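Local atomic coordinates of amorpha-4,11-diene synthase (PDB entry 4GAX), a protein that probably cyclises farnesyl diphosphate, with loss of diphosphate, to a sesquiterpene such as amorpha-4,11-diene or alpha-bisabolol. Residues I309-V312 against T313-D316; A413-G417 against G418-L422; G453-G456 against R457-D461. All coordinates share one frame; numbering follows the deposited sequence.

Contact 1: residues I309-V312 against T313-D316; sequences IALV and TLID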
ATOM      1  N   ILE A 309     -12.793  -2.831   6.682  1.00 19.93           N
ATOM      2  CA  ILE A 309     -12.953  -2.973   5.228  1.00 22.12           C
ATOM      3  C   ILE A 309     -14.121  -3.912   4.871  1.00 21.87           C
ATOM      4  O   ILE A 309     -14.886  -3.652   3.922  1.00 20.54           O
ATOM      5  CB  ILE A 309     -11.626  -3.403   4.550  1.00 27.87           C
ATOM      6  CG1 ILE A 309     -10.593  -2.291   4.723  1.00 21.73           C
ATOM      7  CG2 ILE A 309     -11.838  -3.715   3.066  1.00 25.29           C
ATOM      8  CD1 ILE A 309      -9.151  -2.688   4.357  1.00 22.38           C
ATOM      9  N   ALA A 310     -14.290  -4.987   5.643  1.00 19.92           N
ATOM     10  CA  ALA A 310     -15.439  -5.865   5.434  1.00 19.86           C
ATOM     11  C   ALA A 310     -16.738  -5.109   5.698  1.00 22.34           C
ATOM     12  O   ALA A 310     -17.730  -5.308   4.998  1.00 27.14           O
ATOM     13  CB  ALA A 310     -15.349  -7.098   6.322  1.00 24.29           C
ATOM     14  N   LEU A 311     -16.728  -4.220   6.693  1.00 19.58           N
ATOM     15  CA  LEU A 311     -17.940  -3.445   7.027  1.00 28.24           C
ATOM     16  C   LEU A 311     -18.273  -2.400   5.963  1.00 30.56           C
ATOM     17  O   LEU A 311     -19.447  -2.162   5.650  1.00 31.32           O
ATOM     18  CB  LEU A 311     -17.776  -2.760   8.379  1.00 29.45           C
ATOM     19  CG  LEU A 311     -17.899  -3.641   9.620  1.00 24.35           C
ATOM     20  CD1 LEU A 311     -17.509  -2.786  10.831  1.00 21.55           C
ATOM     21  CD2 LEU A 311     -19.344  -4.145   9.748  1.00 21.06           C
ATOM     22  N   VAL A 312     -17.226  -1.782   5.420  1.00 30.48           N
ATOM     23  CA  VAL A 312     -17.344  -0.816   4.336  1.00 32.01           C
ATOM     24  C   VAL A 312     -17.926  -1.481   3.095  1.00 27.95           C
ATOM     25  O   VAL A 312     -18.805  -0.937   2.428  1.00 35.28           O
ATOM     26  CB  VAL A 312     -15.950  -0.237   3.984  1.00 28.27           C
ATOM     27  CG1 VAL A 312     -15.985   0.478   2.644  1.00 32.16           C
ATOM     28  CG2 VAL A 312     -15.478   0.682   5.083  1.00 32.87           C
ATOM     29  N   THR A 313     -17.412  -2.662   2.789  1.00 31.41           N
ATOM     30  CA  THR A 313     -17.890  -3.440   1.661  1.00 39.48           C
ATOM     31  C   THR A 313     -19.389  -3.716   1.799  1.00 40.28           C
ATOM     32  O   THR A 313     -20.146  -3.535   0.839  1.00 36.01           O
ATOM     33  CB  THR A 313     -17.098  -4.760   1.542  1.00 42.10           C
ATOM     34  OG1 THR A 313     -15.699  -4.465   1.392  1.00 44.70           O
ATOM     35  CG2 THR A 313     -17.571  -5.568   0.354  1.00 48.36           C
ATOM     36  N   LEU A 314     -19.819  -4.128   2.992  1.00 32.39           N
ATOM     37  CA  LEU A 314     -21.238  -4.385   3.241  1.00 31.27           C
ATOM     38  C   LEU A 314     -22.045  -3.125   3.054  1.00 33.73           C
ATOM     39  O   LEU A 314     -23.041  -3.119   2.315  1.00 35.10           O
ATOM     40  CB  LEU A 314     -21.462  -4.895   4.666  1.00 34.75           C
ATOM     41  CG  LEU A 314     -21.074  -6.347   4.926  1.00 33.63           C
ATOM     42  CD1 LEU A 314     -20.771  -6.571   6.402  1.00 37.81           C
ATOM     43  CD2 LEU A 314     -22.201  -7.237   4.489  1.00 32.68           C
ATOM     44  N   ILE A 315     -21.617  -2.056   3.732  1.00 30.40           N
ATOM     45  CA  ILE A 315     -22.364  -0.797   3.730  1.00 35.10           C
ATOM     46  C   ILE A 315     -22.456  -0.206   2.318  1.00 41.84           C
ATOM     47  O   ILE A 315     -23.519   0.276   1.915  1.00 42.27           O
ATOM     48  CB  ILE A 315     -21.773   0.229   4.725  1.00 37.46           C
ATOM     49  CG1 ILE A 315     -21.959  -0.261   6.162  1.00 31.59           C
ATOM     50  CG2 ILE A 315     -22.467   1.568   4.593  1.00 33.40           C
ATOM     51  CD1 ILE A 315     -21.259   0.616   7.188  1.00 32.99           C
ATOM     52  N   ASP A 316     -21.356  -0.264   1.566  1.00 37.03           N
ATOM     53  CA  ASP A 316     -21.370   0.188   0.173  1.00 39.70           C
ATOM     54  C   ASP A 316     -22.378  -0.596  -0.659  1.00 37.05           C
ATOM     55  O   ASP A 316     -23.066  -0.037  -1.510  1.00 34.49           O
ATOM     56  CB  ASP A 316     -19.985   0.064  -0.461  1.00 49.48           C
ATOM     57  CG  ASP A 316     -19.234   1.376  -0.475  1.00 55.68           C
ATOM     58  OD1 ASP A 316     -19.890   2.440  -0.534  1.00 55.65           O
ATOM     59  OD2 ASP A 316     -17.987   1.347  -0.426  1.00 59.00           O
TER

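Contact 2: residues A413-G417 against G418-L422; sequences AVITG and GANLL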
ATOM      1  N   ALA A 413     -16.025  12.110  -3.351  1.00 67.75           N
ATOM      2  CA  ALA A 413     -15.452  10.789  -3.589  1.00 71.57           C
ATOM      3  C   ALA A 413     -14.131  10.589  -2.847  1.00 66.98           C
ATOM      4  O   ALA A 413     -13.587   9.480  -2.821  1.00 63.71           O
ATOM      5  CB  ALA A 413     -15.265  10.550  -5.079  1.00 77.75           C
ATOM      6  N   VAL A 414     -13.602  11.660  -2.261  1.00 66.55           N
ATOM      7  CA  VAL A 414     -12.434  11.526  -1.395  1.00 51.64           C
ATOM      8  C   VAL A 414     -12.904  10.806  -0.144  1.00 48.81           C
ATOM      9  O   VAL A 414     -12.193   9.975   0.427  1.00 46.35           O
ATOM     10  CB  VAL A 414     -11.842  12.894  -1.007  1.00 47.27           C
ATOM     11  CG1 VAL A 414     -10.851  12.747   0.143  1.00 39.37           C
ATOM     12  CG2 VAL A 414     -11.171  13.541  -2.207  1.00 54.26           C
ATOM     13  N   ILE A 415     -14.124  11.137   0.263  1.00 40.86           N
ATOM     14  CA  ILE A 415     -14.740  10.535   1.431  1.00 39.44           C
ATOM     15  C   ILE A 415     -15.327   9.158   1.106  1.00 40.38           C
ATOM     16  O   ILE A 415     -14.944   8.157   1.707  1.00 39.23           O
ATOM     17  CB  ILE A 415     -15.830  11.455   2.010  1.00 39.60           C
ATOM     18  CG1 ILE A 415     -15.200  12.765   2.500  1.00 40.92           C
ATOM     19  CG2 ILE A 415     -16.576  10.757   3.140  1.00 31.19           C
ATOM     20  CD1 ILE A 415     -16.198  13.890   2.706  1.00 46.87           C
ATOM     21  N   THR A 416     -16.240   9.099   0.142  1.00 42.96           N
ATOM     22  CA  THR A 416     -16.936   7.844  -0.148  1.00 45.80           C
ATOM     23  C   THR A 416     -16.036   6.763  -0.725  1.00 39.50           C
ATOM     24  O   THR A 416     -16.416   5.590  -0.752  1.00 40.70           O
ATOM     25  CB  THR A 416     -18.117   8.047  -1.113  1.00 51.33           C
ATOM     26  OG1 THR A 416     -17.618   8.458  -2.393  1.00 47.32           O
ATOM     27  CG2 THR A 416     -19.085   9.086  -0.564  1.00 54.29           C
ATOM     28  N   GLY A 417     -14.851   7.152  -1.190  1.00 41.00           N
ATOM     29  CA  GLY A 417     -13.898   6.194  -1.720  1.00 32.32           C
ATOM     30  C   GLY A 417     -13.075   5.568  -0.607  1.00 33.79           C
ATOM     31  O   GLY A 417     -12.278   4.654  -0.849  1.00 41.17           O
ATOM     32  N   GLY A 418     -13.256   6.071   0.613  1.00 37.95           N
ATOM     33  CA  GLY A 418     -12.616   5.485   1.784  1.00 38.67           C
ATOM     34  C   GLY A 418     -11.238   6.009   2.175  1.00 32.16           C
ATOM     35  O   GLY A 418     -10.629   5.481   3.111  1.00 30.51           O
ATOM     36  N   ALA A 419     -10.740   7.032   1.480  1.00 31.66           N
ATOM     37  CA  ALA A 419      -9.371   7.516   1.725  1.00 28.95           C
ATOM     38  C   ALA A 419      -9.204   7.993   3.168  1.00 28.69           C
ATOM     39  O   ALA A 419      -8.242   7.616   3.840  1.00 33.37           O
ATOM     40  CB  ALA A 419      -8.999   8.631   0.749  1.00 33.02           C
ATOM     41  N   ASN A 420     -10.150   8.811   3.633  1.00 27.04           N
ATOM     42  CA  ASN A 420     -10.141   9.303   5.007  1.00 29.73           C
ATOM     43  C   ASN A 420     -10.376   8.176   6.015  1.00 33.70           C
ATOM     44  O   ASN A 420      -9.712   8.099   7.061  1.00 27.56           O
ATOM     45  CB  ASN A 420     -11.205  10.393   5.199  1.00 30.43           C
ATOM     46  CG  ASN A 420     -10.973  11.608   4.311  1.00 39.40           C
ATOM     47  OD1 ASN A 420      -9.874  11.806   3.775  1.00 36.15           O
ATOM     48  ND2 ASN A 420     -12.013  12.433   4.153  1.00 33.23           N
ATOM     49  N   LEU A 421     -11.324   7.302   5.696  1.00 24.02           N
ATOM     50  CA  LEU A 421     -11.726   6.248   6.628  1.00 23.82           C
ATOM     51  C   LEU A 421     -10.614   5.219   6.851  1.00 25.11           C
ATOM     52  O   LEU A 421     -10.267   4.900   7.999  1.00 25.32           O
ATOM     53  CB  LEU A 421     -13.021   5.578   6.156  1.00 29.40           C
ATOM     54  CG  LEU A 421     -13.525   4.406   7.007  1.00 26.27           C
ATOM     55  CD1 LEU A 421     -13.724   4.849   8.443  1.00 20.39           C
ATOM     56  CD2 LEU A 421     -14.830   3.856   6.453  1.00 34.21           C
ATOM     57  N   LEU A 422     -10.037   4.718   5.759  1.00 24.63           N
ATOM     58  CA  LEU A 422      -8.939   3.763   5.858  1.00 19.77           C
ATOM     59  C   LEU A 422      -7.749   4.351   6.603  1.00 21.68           C
ATOM     60  O   LEU A 422      -7.103   3.650   7.384  1.00 21.06           O
ATOM     61  CB  LEU A 422      -8.499   3.273   4.474  1.00 26.53           C
ATOM     62  CG  LEU A 422      -9.574   2.509   3.689  1.00 38.88           C
ATOM     63  CD1 LEU A 422      -9.012   2.001   2.367  1.00 45.71           C
ATOM     64  CD2 LEU A 422     -10.154   1.360   4.515  1.00 33.51           C
TER
HETATM   65  O   HOH W   1     -13.374   8.352   3.968  1.00 27.31           O

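Contact 3: residues G453-G456 against R457-D461; sequences GILG and RRLND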
ATOM      1  N   GLY A 453      -7.635   9.789  -3.242  1.00 33.43           N
ATOM      2  CA  GLY A 453      -9.016   9.653  -3.679  1.00 37.01           C
ATOM      3  C   GLY A 453      -9.196   9.826  -5.181  1.00 38.25           C
ATOM      4  O   GLY A 453      -9.913   9.051  -5.825  1.00 32.64           O
ATOM      5  N   ILE A 454      -8.552  10.844  -5.749  1.00 37.67           N
ATOM      6  CA  ILE A 454      -8.665  11.108  -7.182  1.00 26.36           C
ATOM      7  C   ILE A 454      -7.990   9.999  -7.999  1.00 28.43           C
ATOM      8  O   ILE A 454      -8.541   9.518  -8.998  1.00 30.30           O
ATOM      9  CB  ILE A 454      -8.021  12.450  -7.567  1.00 32.82           C
ATOM     10  CG1 ILE A 454      -8.758  13.620  -6.906  1.00 47.02           C
ATOM     11  CG2 ILE A 454      -8.035  12.631  -9.083  1.00 38.84           C
ATOM     12  CD1 ILE A 454      -8.139  14.977  -7.233  1.00 46.68           C
ATOM     13  N   LEU A 455      -6.797   9.596  -7.571  1.00 28.54           N
ATOM     14  CA  LEU A 455      -6.052   8.536  -8.248  1.00 30.91           C
ATOM     15  C   LEU A 455      -6.856   7.233  -8.253  1.00 27.55           C
ATOM     16  O   LEU A 455      -6.899   6.527  -9.257  1.00 30.31           O
ATOM     17  CB  LEU A 455      -4.713   8.309  -7.549  1.00 26.89           C
ATOM     18  CG  LEU A 455      -3.845   7.140  -8.038  1.00 28.89           C
ATOM     19  CD1 LEU A 455      -3.495   7.275  -9.508  1.00 26.91           C
ATOM     20  CD2 LEU A 455      -2.579   7.053  -7.211  1.00 30.75           C
ATOM     21  N   GLY A 456      -7.486   6.928  -7.120  1.00 30.44           N
ATOM     22  CA  GLY A 456      -8.307   5.739  -6.985  1.00 29.31           C
ATOM     23  C   GLY A 456      -9.450   5.738  -7.980  1.00 37.58           C
ATOM     24  O   GLY A 456      -9.766   4.700  -8.576  1.00 33.92           O
ATOM     25  N   ARG A 457     -10.068   6.902  -8.162  1.00 33.10           N
ATOM     26  CA  ARG A 457     -11.147   7.042  -9.120  1.00 32.34           C
ATOM     27  C   ARG A 457     -10.611   6.883 -10.538  1.00 30.80           C
ATOM     28  O   ARG A 457     -11.234   6.215 -11.362  1.00 38.97           O
ATOM     29  CB  ARG A 457     -11.838   8.398  -8.948  1.00 36.94           C
ATOM     30  CG  ARG A 457     -13.212   8.500  -9.584  1.00 55.21           C
ATOM     31  CD  ARG A 457     -13.791   9.908  -9.433  1.00 69.32           C
ATOM     32  NE  ARG A 457     -12.796  10.935  -9.738  1.00 80.73           N
ATOM     33  CZ  ARG A 457     -12.378  11.239 -10.966  1.00 90.19           C
ATOM     34  NH1 ARG A 457     -12.864  10.593 -12.019  1.00 94.73           N
ATOM     35  NH2 ARG A 457     -11.469  12.188 -11.138  1.00 90.95           N
ATOM     36  N   ARG A 458      -9.453   7.482 -10.822  1.00 32.92           N
ATOM     37  CA  ARG A 458      -8.869   7.390 -12.162  1.00 35.29           C
ATOM     38  C   ARG A 458      -8.457   5.959 -12.492  1.00 39.30           C
ATOM     39  O   ARG A 458      -8.671   5.484 -13.609  1.00 39.19           O
ATOM     40  CB  ARG A 458      -7.651   8.310 -12.313  1.00 32.11           C
ATOM     41  CG  ARG A 458      -7.918   9.793 -12.058  1.00 45.57           C
ATOM     42  CD  ARG A 458      -8.671  10.453 -13.201  1.00 62.64           C
ATOM     43  NE  ARG A 458      -9.103  11.804 -12.845  1.00 75.18           N
ATOM     44  CZ  ARG A 458      -9.691  12.654 -13.683  1.00 86.21           C
ATOM     45  NH1 ARG A 458      -9.917  12.305 -14.942  1.00 91.14           N
ATOM     46  NH2 ARG A 458     -10.051  13.860 -13.260  1.00 87.50           N
ATOM     47  N   LEU A 459      -7.848   5.275 -11.528  1.00 29.98           N
ATOM     48  CA  LEU A 459      -7.375   3.911 -11.773  1.00 33.77           C
ATOM     49  C   LEU A 459      -8.552   2.965 -12.008  1.00 36.63           C
ATOM     50  O   LEU A 459      -8.477   2.058 -12.843  1.00 41.32           O
ATOM     51  CB  LEU A 459      -6.499   3.416 -10.620  1.00 33.46           C
ATOM     52  CG  LEU A 459      -5.104   4.059 -10.585  1.00 32.79           C
ATOM     53  CD1 LEU A 459      -4.318   3.606  -9.360  1.00 32.81           C
ATOM     54  CD2 LEU A 459      -4.333   3.739 -11.871  1.00 32.26           C
ATOM     55  N   ASN A 460      -9.642   3.196 -11.282  1.00 36.43           N
ATOM     56  CA  ASN A 460     -10.846   2.379 -11.435  1.00 38.02           C
ATOM     57  C   ASN A 460     -11.587   2.686 -12.739  1.00 49.36           C
ATOM     58  O   ASN A 460     -12.242   1.813 -13.303  1.00 54.00           O
ATOM     59  CB  ASN A 460     -11.768   2.549 -10.223  1.00 32.40           C
ATOM     60  CG  ASN A 460     -12.904   1.537 -10.202  1.00 54.90           C
ATOM     61  OD1 ASN A 460     -12.885   0.543 -10.933  1.00 51.96           O
ATOM     62  ND2 ASN A 460     -13.896   1.783  -9.349  1.00 62.57           N
ATOM     63  N   ASP A 461     -11.466   3.920 -13.227  1.00 58.94           N
ATOM     64  CA  ASP A 461     -12.084   4.309 -14.496  1.00 62.38           C
ATOM     65  C   ASP A 461     -11.326   3.762 -15.704  1.00 68.17           C
ATOM     66  O   ASP A 461     -11.813   3.830 -16.833  1.00 81.42           O
ATOM     67  CB  ASP A 461     -12.196   5.830 -14.606  1.00 62.23           C
ATOM     68  CG  ASP A 461     -13.265   6.401 -13.700  1.00 71.67           C
ATOM     69  OD1 ASP A 461     -13.765   5.666 -12.818  1.00 71.93           O
ATOM     70  OD2 ASP A 461     -13.600   7.592 -13.864  1.00 80.76           O
TER

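Contact 1: residues I309-V312 against T313-D316
V312 and D316 stand side by side one turn apart on helix 299-322, their side chains pointing the same way, and V312 CG1 comes to 3.8 Å from D316 OD2. D316 is the first aspartate of the sequence DDIYD, which fits the aspartate-rich DDxxD motif that binds magnesium in class I terpene synthases; a metal role here is inferred from that family. In V312, CG1 is set opposite the backbone N (chi1 165°), and this turn of the side chain brings the methyl alongside the carboxylate. On another side of the same helix, L311 and L314 meet through their methyls, with CD2 of L311 4.4 Å from CD1 of L314, a loose apolar touch. Those two leucines pack against L356 of helix 351-370, while A310 and L314 both rest on W266 of helix 238-269. V312 and D316 instead face F387 of helix 374-399, so the turn is held between several helices of the bundle. The backbone repeats i to i+4 bonds: L314 N to A310 O at 3.1 Å, I315 N to L311 O at 2.9 Å and D316 N to V312 O at 2.8 Å. T313 grips I309 O twice. Its chi1 of -58° keeps OG1 beside its own backbone N, from where the hydroxyl turns back down the helix and donates to I309 O at 2.8 Å. T313 N bonds the same oxygen at 2.9 Å, and the two donors reach I309 O from opposite faces of its carbonyl plane.

Contact 2: residues A413-G417 against G418-L422
The carboxamide of N420 meets V414 and I415 obliquely, both hydrocarbons lying to one side of its plane and neither squarely above it. ND2 comes to 3.6 Å from I415 CG1, and OD1 lies 3.9 Å from V414 CG1, so the amide spans the two aliphatic side chains. Its chi1 of -61° places CG beside the backbone N of N420, leaning back over the end of the preceding helix. The carbonyl of I415 is the second flat group. G418 N donates to its oxygen at 2.9 Å from well above the carbonyl plane, 51° out of it, while a water donates to I415 O at 2.8 Å from close to that plane, just on its other side. The water also accepts from L421 N at 2.9 Å, bridging the end of helix 407-416 to the first turn of helix 419-429. The two backbone bonds make a Schellman motif: G418 N to I415 O is the inner link, and A419 N to V414 O, weak at 3.4 Å, is the outer one. The joint is consistent with the break between helices G1 and G2 of the class I terpene synthase fold. G418 has positive phi (90°), and a side chain there would run into G417 O. It is also the N-cap of the next helix, since G418 O accepts from L422 N at 2.8 Å. Outside the turn, I415 packs on D386 and N390 of helix 374-399, and N420 on L449 of helix 447-461.

Contact 3: residues G453-G456 against R457-D461
R458 runs alongside I454 on helix 447-461, the two side chains pointing the same way. From CB, 3.6 Å from L455 O, the chain passes CG, which lies tightly over I454 O at 3.1 Å. A bend at chi2 (-75°) then brings NE 4.0 Å from I454 CG2, a methyl at the guanidinium's edge. At the tip, R457 NH1 lies over one face of the R458 guanidinium, offset toward the rim, and R457 NH2 approaches R458 NE to 2.9 Å, two donors and so not a bond. R457 is held by D410 through NE and by D461 OD2, 3.6 Å from NH1; D410 also touches R458, which may ease the like charges. On a neighbouring face of the helix, L455 CD1 meets L459 CG, one turn on, at 3.8 Å, and an alanine in place of L455 would probably leave L459 without this partner and open a gap toward W504. N460 and D461 begin NDLAGHKEE, consistent with the family's second metal-binding motif (NSE/DTE), with glycine replacing the usual serine or threonine. L455 packs into helix 489-513 at V500, W504 and I507 and onto V529 of helix 519-535; I454 and R458 reach D410 of helix 407-416, and R458 also touches L503 of helix 489-513.

How the contacts relate
Followed from the N terminus, the three contacts come in series, and none nests in or crosses another. Each is one unbroken piece of chain, so none closes a long loop: contact 1 is a turn within helix 299-322, contact 2 the joint between helices 407-416 and 419-429, and contact 3 a turn within helix 447-461. Contact 2 also sits between the others in space, its centre about 12 Å from each of theirs. Its joint packs on helix 299-322 through L421 and L422, where L421 CD2 meets V312 CG2 of contact 1 at 3.5 Å, and on helix 447-461 through V414, A419 and N420, though contacts 2 and 3 do not themselves touch.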